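Local atomic coordinates of glutathione s-transferase protein (Ralstonia solanacearum, PDB entry 3TOU), a protein that binds glutathione and probably acts as a glutathione transferase, joining the tripeptide's thiol to electrophilic substrates. Residues 68-73 with 80-85. Residues are numbered along the deposited sequence; the frame is centred on the assembly and turned at random.
Sequences IAEYAD and RLIPPS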
loop_
_atom_site.group_PDB
_atom_site.type_symbol
_atom_site.label_atom_id
_atom_site.label_comp_id
_atom_site.label_asym_id
_atom_site.label_seq_id
_atom_site.Cartn_x
_atom_site.Cartn_y
_atom_site.Cartn_z
ATOM N N ILE A 68 4.954 -8.800 1.921
ATOM C CA ILE A 68 5.317 -10.129 1.394
ATOM C C ILE A 68 6.623 -10.042 0.585
ATOM O O ILE A 68 7.536 -10.848 0.795
ATOM C CB ILE A 68 4.181 -10.755 0.556
ATOM C CG1 ILE A 68 2.924 -11.002 1.414
ATOM C CG2 ILE A 68 4.632 -12.099 -0.080
ATOM C CD1 ILE A 68 1.636 -11.116 0.588
ATOM N N ALA A 69 6.710 -9.060 -0.315
ATOM C CA ALA A 69 7.910 -8.871 -1.143
ATOM C C ALA A 69 9.136 -8.624 -0.276
ATOM O O ALA A 69 10.218 -9.174 -0.547
ATOM C CB ALA A 69 7.720 -7.713 -2.138
ATOM N N GLU A 70 8.971 -7.794 0.755
ATOM C CA GLU A 70 10.067 -7.494 1.681
ATOM C C GLU A 70 10.540 -8.743 2.428
ATOM O O GLU A 70 11.747 -9.017 2.503
ATOM C CB GLU A 70 9.648 -6.397 2.665
ATOM C CG GLU A 70 10.769 -5.991 3.639
ATOM C CD GLU A 70 10.345 -4.897 4.604
ATOM O OE1 GLU A 70 9.124 -4.718 4.803
ATOM O OE2 GLU A 70 11.240 -4.227 5.169
ATOM N N TYR A 71 9.583 -9.487 2.974
ATOM C CA TYR A 71 9.873 -10.746 3.652
ATOM C C TYR A 71 10.590 -11.717 2.711
ATOM O O TYR A 71 11.607 -12.317 3.090
ATOM C CB TYR A 71 8.575 -11.361 4.165
ATOM C CG TYR A 71 8.762 -12.717 4.806
ATOM C CD1 TYR A 71 9.569 -12.862 5.942
ATOM C CD2 TYR A 71 8.151 -13.843 4.272
ATOM C CE1 TYR A 71 9.750 -14.099 6.538
ATOM C CE2 TYR A 71 8.323 -15.091 4.867
ATOM C CZ TYR A 71 9.125 -15.207 5.992
ATOM O OH TYR A 71 9.303 -16.440 6.571
ATOM N N ALA A 72 10.103 -11.815 1.473
ATOM C CA ALA A 72 10.651 -12.787 0.519
ATOM C C ALA A 72 12.113 -12.493 0.173
ATOM O O ALA A 72 12.912 -13.426 0.002
ATOM C CB ALA A 72 9.787 -12.859 -0.754
ATOM N N ASP A 73 12.473 -11.209 0.086
ATOM C CA ASP A 73 13.868 -10.839 -0.191
ATOM C C ASP A 73 14.853 -11.347 0.882
ATOM O O ASP A 73 16.023 -11.587 0.585
ATOM C CB ASP A 73 14.018 -9.323 -0.359
ATOM C CG ASP A 73 15.329 -8.928 -1.039
ATOM O OD1 ASP A 73 15.761 -9.605 -2.014
ATOM O OD2 ASP A 73 15.928 -7.922 -0.596
ATOM N N ARG A 80 19.651 -9.379 -4.529
ATOM C CA ARG A 80 19.300 -8.494 -3.424
ATOM C C ARG A 80 18.333 -7.468 -3.995
ATOM O O ARG A 80 18.737 -6.514 -4.655
ATOM C CB ARG A 80 20.542 -7.829 -2.815
ATOM C CG ARG A 80 20.269 -7.014 -1.532
ATOM C CD ARG A 80 19.455 -7.798 -0.491
ATOM N NE ARG A 80 19.279 -7.050 0.756
ATOM C CZ ARG A 80 20.111 -7.101 1.796
ATOM N NH1 ARG A 80 21.202 -7.860 1.755
ATOM N NH2 ARG A 80 19.854 -6.391 2.888
ATOM N N LEU A 81 17.045 -7.686 -3.763
ATOM C CA LEU A 81 16.019 -6.856 -4.402
ATOM C C LEU A 81 15.699 -5.565 -3.648
ATOM O O LEU A 81 15.121 -4.639 -4.219
ATOM C CB LEU A 81 14.744 -7.662 -4.640
ATOM C CG LEU A 81 14.866 -8.888 -5.553
ATOM C CD1 LEU A 81 13.553 -9.640 -5.592
ATOM C CD2 LEU A 81 15.327 -8.475 -6.954
ATOM N N ILE A 82 16.053 -5.507 -2.369
ATOM C CA ILE A 82 15.883 -4.275 -1.587
ATOM C C ILE A 82 17.220 -3.953 -0.922
ATOM O O ILE A 82 17.731 -4.764 -0.146
ATOM C CB ILE A 82 14.778 -4.401 -0.504
ATOM C CG1 ILE A 82 13.468 -4.922 -1.119
ATOM C CG2 ILE A 82 14.556 -3.034 0.174
ATOM C CD1 ILE A 82 12.369 -5.198 -0.109
ATOM N N PRO A 83 17.801 -2.783 -1.236
ATOM C CA PRO A 83 19.048 -2.362 -0.581
ATOM C C PRO A 83 18.904 -2.315 0.946
ATOM O O PRO A 83 17.808 -2.031 1.446
ATOM C CB PRO A 83 19.258 -0.942 -1.126
ATOM C CG PRO A 83 18.594 -0.959 -2.461
ATOM C CD PRO A 83 17.357 -1.799 -2.240
ATOM N N PRO A 84 19.981 -2.652 1.685
ATOM C CA PRO A 84 19.892 -2.775 3.145
ATOM C C PRO A 84 19.685 -1.452 3.882
ATOM O O PRO A 84 19.173 -1.445 5.001
ATOM C CB PRO A 84 21.252 -3.367 3.531
ATOM C CG PRO A 84 22.166 -2.973 2.430
ATOM C CD PRO A 84 21.326 -2.990 1.185
ATOM N N SER A 85 20.077 -0.346 3.264
ATOM C CA SER A 85 20.118 0.907 3.999
ATOM C C SER A 85 20.324 2.147 3.153
ATOM O O SER A 85 20.544 2.096 1.930
ATOM C CB SER A 85 21.245 0.859 5.027
ATOM O OG SER A 85 22.496 0.813 4.357
#
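Arg80 begins the segment 80-85, the latter part of the linker that in this glutathione S-transferase fold runs between helix 65-74 of the thioredoxin-like N-terminal domain and helix 86-114 of the all-helical C-terminal domain, and it meets Asp73 of helix 65-74. Its CD lies 3.5 Å from Asp73 OD2, and NE makes a long salt bridge to the same oxygen. The Arg80 side chain bends at chi2 (50°), turning NE back onto its own loop, where it donates to Ile82 O at 2.9 Å. Leu81 comes next: its N binds Asp73 OD1 at 2.9 Å, nearly straight, on the syn side but tilted 33° out of the carboxylate plane, while its CB rests 3.4 Å from that oxygen. Lys24 also forms a salt bridge to OD1. Ile82 N takes the other oxygen, OD2, at 3.0 Å, arriving from above the carboxylate plane with an N-H...O angle of 142°. Two backbone N-H groups and a lysine thus hold this buried carboxylate, which would probably favour its charged form. The side chain of Ile82 then crosses that of Glu70 at about a right angle; the Glu70 carboxylate itself pairs with Arg89 and Arg93 of the second subunit. Ile82 CD1 ends against the helix backbone, 3.7 Å from Glu70 CA.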